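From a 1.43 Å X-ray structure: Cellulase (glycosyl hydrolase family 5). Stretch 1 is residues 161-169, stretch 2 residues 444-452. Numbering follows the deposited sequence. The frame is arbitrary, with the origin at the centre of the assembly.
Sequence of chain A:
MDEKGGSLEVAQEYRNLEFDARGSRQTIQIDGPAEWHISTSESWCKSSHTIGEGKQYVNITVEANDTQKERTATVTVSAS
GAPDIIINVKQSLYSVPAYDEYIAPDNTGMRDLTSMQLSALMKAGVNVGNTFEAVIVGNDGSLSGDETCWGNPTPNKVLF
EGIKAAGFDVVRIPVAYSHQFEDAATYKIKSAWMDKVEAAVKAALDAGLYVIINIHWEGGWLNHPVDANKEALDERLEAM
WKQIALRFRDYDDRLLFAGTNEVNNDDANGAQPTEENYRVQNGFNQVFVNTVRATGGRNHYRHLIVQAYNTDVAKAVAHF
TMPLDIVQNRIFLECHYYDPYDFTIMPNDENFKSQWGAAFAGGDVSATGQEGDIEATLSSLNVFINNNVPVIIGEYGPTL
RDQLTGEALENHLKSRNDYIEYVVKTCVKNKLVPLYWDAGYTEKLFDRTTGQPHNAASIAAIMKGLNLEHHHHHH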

# COMPACT_ATOMS: atom_id res chain seq x y z
N GLU A 161 18.21 -4.47 -17.88
CA GLU A 161 18.20 -5.44 -18.96
C GLU A 161 18.41 -6.88 -18.46
O GLU A 161 17.77 -7.81 -18.94
CB GLU A 161 19.24 -5.09 -20.03
CG GLU A 161 18.85 -3.85 -20.81
CD GLU A 161 19.86 -3.41 -21.83
OE1 GLU A 161 21.06 -3.77 -21.70
OE2 GLU A 161 19.44 -2.67 -22.74
N GLY A 162 19.27 -7.03 -17.46
CA GLY A 162 19.51 -8.36 -16.88
C GLY A 162 18.30 -8.89 -16.15
O GLY A 162 17.96 -10.07 -16.21
N ILE A 163 17.64 -7.99 -15.40
CA ILE A 163 16.39 -8.34 -14.70
C ILE A 163 15.34 -8.85 -15.69
O ILE A 163 14.72 -9.92 -15.48
CB ILE A 163 15.89 -7.16 -13.84
CG1 ILE A 163 16.82 -6.93 -12.64
CG2 ILE A 163 14.43 -7.35 -13.39
CD1 ILE A 163 16.59 -5.58 -11.98
N LYS A 164 15.13 -8.09 -16.77
CA LYS A 164 14.18 -8.50 -17.79
C LYS A 164 14.55 -9.83 -18.45
O LYS A 164 13.73 -10.72 -18.61
CB LYS A 164 14.06 -7.41 -18.84
CG LYS A 164 13.07 -7.68 -19.97
CD LYS A 164 11.63 -7.46 -19.55
CE LYS A 164 10.68 -7.84 -20.68
NZ LYS A 164 9.29 -7.57 -20.28
N ALA A 165 15.84 -9.96 -18.77
CA ALA A 165 16.33 -11.17 -19.44
C ALA A 165 16.17 -12.45 -18.63
O ALA A 165 15.94 -13.53 -19.18
CB ALA A 165 17.78 -10.96 -19.84
N ALA A 166 16.22 -12.32 -17.31
CA ALA A 166 16.06 -13.46 -16.40
C ALA A 166 14.60 -13.93 -16.28
O ALA A 166 14.32 -14.98 -15.72
CB ALA A 166 16.60 -13.08 -15.04
N GLY A 167 13.67 -13.13 -16.78
CA GLY A 167 12.25 -13.51 -16.75
C GLY A 167 11.36 -12.72 -15.80
O GLY A 167 10.20 -13.04 -15.61
N PHE A 168 11.90 -11.64 -15.25
CA PHE A 168 11.12 -10.74 -14.40
C PHE A 168 10.47 -9.68 -15.26
O PHE A 168 11.09 -9.15 -16.18
CB PHE A 168 11.99 -10.07 -13.36
CG PHE A 168 12.59 -11.04 -12.39
CD1 PHE A 168 11.82 -11.56 -11.38
CD2 PHE A 168 13.91 -11.46 -12.51
CE1 PHE A 168 12.35 -12.44 -10.47
CE2 PHE A 168 14.45 -12.35 -11.59
CZ PHE A 168 13.67 -12.84 -10.57
N ASP A 169 9.24 -9.32 -14.90
CA ASP A 169 8.53 -8.29 -15.65
C ASP A 169 8.24 -6.99 -14.89
O ASP A 169 7.74 -6.04 -15.48
CB ASP A 169 7.27 -8.86 -16.26
CG ASP A 169 7.59 -9.86 -17.39
OD1 ASP A 169 8.48 -9.61 -18.26
OD2 ASP A 169 6.98 -10.91 -17.38
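Stretch 2 (444-452) KLFDRTTGQ

Stretch 2 packs as an irregular loop against the last helical turn of stretch 1 and the segment that follows it, and no hydrogen bond joins the two. Lys444 lies out of reach. Leu445 points its CA-to-CB bond toward stretch 1, in the m,t rotamer, and its CD1 rests 3.8 Å from CZ of Phe168. Phe446, with chi1 in the m well, gives the largest contact. Its ring takes Ile163 over one face, a CH-pi contact with CG1 of Ile163 4.1 Å from the ring centroid. At the ring edge, CZ of Phe446 meets CB of Ala166 at 3.7 Å and CE2 of Phe168 at 3.8 Å. CE1 of Phe446 also comes within 3.5 Å of O of Gly162.

From Asp447 to Thr450 the loop makes no contact with stretch 1. Residues 448-450 have helical phi/psi without the regular bonds; OD1 of Asp447 accepts from N of Thr449 (2.9 Å) and N of Thr450 (3.2 Å), tying the turn to its start. Gly451, at positive phi, brings the chain back, its N hydrogen-bonded to O of Asp447 at 2.8 Å. O of Gly451 receives a CA-H...O contact from CA of Gly162 at 3.5 Å; a CB on Gly162 would clash with this oxygen. The CA-to-CB bond of Gln452 then points away from stretch 1, its N hydrogen-bonded to OG1 of Thr450 at 3.2 Å.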

# COMPACT_ATOMS: atom_id res chain seq x y z
N LYS A 444 21.28 -11.07 -2.94
CA LYS A 444 21.02 -10.47 -4.23
C LYS A 444 20.89 -11.52 -5.36
O LYS A 444 21.50 -12.61 -5.30
CB LYS A 444 22.09 -9.42 -4.57
CG LYS A 444 23.41 -10.02 -5.04
CD LYS A 444 24.54 -8.99 -5.02
CE LYS A 444 25.81 -9.59 -5.61
NZ LYS A 444 26.95 -8.65 -5.53
N LEU A 445 20.10 -11.18 -6.39
CA LEU A 445 19.96 -12.07 -7.54
C LEU A 445 20.91 -11.75 -8.67
O LEU A 445 21.26 -12.62 -9.47
CB LEU A 445 18.53 -12.08 -8.05
CG LEU A 445 17.47 -12.50 -7.05
CD1 LEU A 445 16.12 -12.41 -7.74
CD2 LEU A 445 17.71 -13.91 -6.48
N PHE A 446 21.34 -10.49 -8.71
CA PHE A 446 22.15 -9.95 -9.81
C PHE A 446 23.38 -9.19 -9.29
O PHE A 446 23.37 -8.64 -8.20
CB PHE A 446 21.33 -8.98 -10.71
CG PHE A 446 20.14 -9.63 -11.32
CD1 PHE A 446 20.25 -10.33 -12.51
CD2 PHE A 446 18.92 -9.59 -10.68
CE1 PHE A 446 19.16 -10.98 -13.04
CE2 PHE A 446 17.82 -10.24 -11.23
CZ PHE A 446 17.95 -10.96 -12.38
N ASP A 447 24.42 -9.16 -10.11
CA ASP A 447 25.50 -8.22 -9.93
C ASP A 447 24.97 -6.82 -10.30
O ASP A 447 24.53 -6.60 -11.43
CB ASP A 447 26.68 -8.55 -10.82
CG ASP A 447 27.89 -7.78 -10.42
OD1 ASP A 447 27.95 -6.58 -10.67
OD2 ASP A 447 28.78 -8.37 -9.81
N ARG A 448 24.99 -5.89 -9.35
CA ARG A 448 24.44 -4.54 -9.62
C ARG A 448 25.21 -3.76 -10.69
O ARG A 448 24.66 -2.92 -11.40
CB ARG A 448 24.35 -3.72 -8.35
CG ARG A 448 23.35 -4.18 -7.31
CD ARG A 448 21.92 -4.23 -7.86
NE ARG A 448 20.96 -4.46 -6.81
CZ ARG A 448 20.52 -3.54 -5.96
NH1 ARG A 448 20.88 -2.27 -6.08
NH2 ARG A 448 19.68 -3.90 -5.01
N THR A 449 26.50 -4.03 -10.81
CA THR A 449 27.31 -3.30 -11.78
C THR A 449 27.09 -3.77 -13.20
O THR A 449 26.94 -2.94 -14.12
CB THR A 449 28.79 -3.37 -11.38
OG1 THR A 449 28.93 -2.75 -10.10
CG2 THR A 449 29.64 -2.62 -12.39
N THR A 450 27.09 -5.09 -13.39
CA THR A 450 27.02 -5.66 -14.74
C THR A 450 25.66 -6.16 -15.18
O THR A 450 25.45 -6.44 -16.36
CB THR A 450 27.96 -6.86 -14.87
OG1 THR A 450 27.49 -7.90 -14.02
CG2 THR A 450 29.37 -6.47 -14.46
N GLY A 451 24.74 -6.31 -14.22
CA GLY A 451 23.46 -6.94 -14.51
C GLY A 451 23.46 -8.45 -14.74
O GLY A 451 22.41 -9.06 -15.02
N GLN A 452 24.63 -9.09 -14.62
CA GLN A 452 24.71 -10.54 -14.79
C GLN A 452 24.10 -11.28 -13.58
O GLN A 452 24.12 -10.76 -12.46
CB GLN A 452 26.18 -10.99 -14.97
CG GLN A 452 26.87 -10.51 -16.25
CD GLN A 452 26.33 -11.13 -17.52
OE1 GLN A 452 25.77 -12.22 -17.51
NE2 GLN A 452 26.53 -10.44 -18.64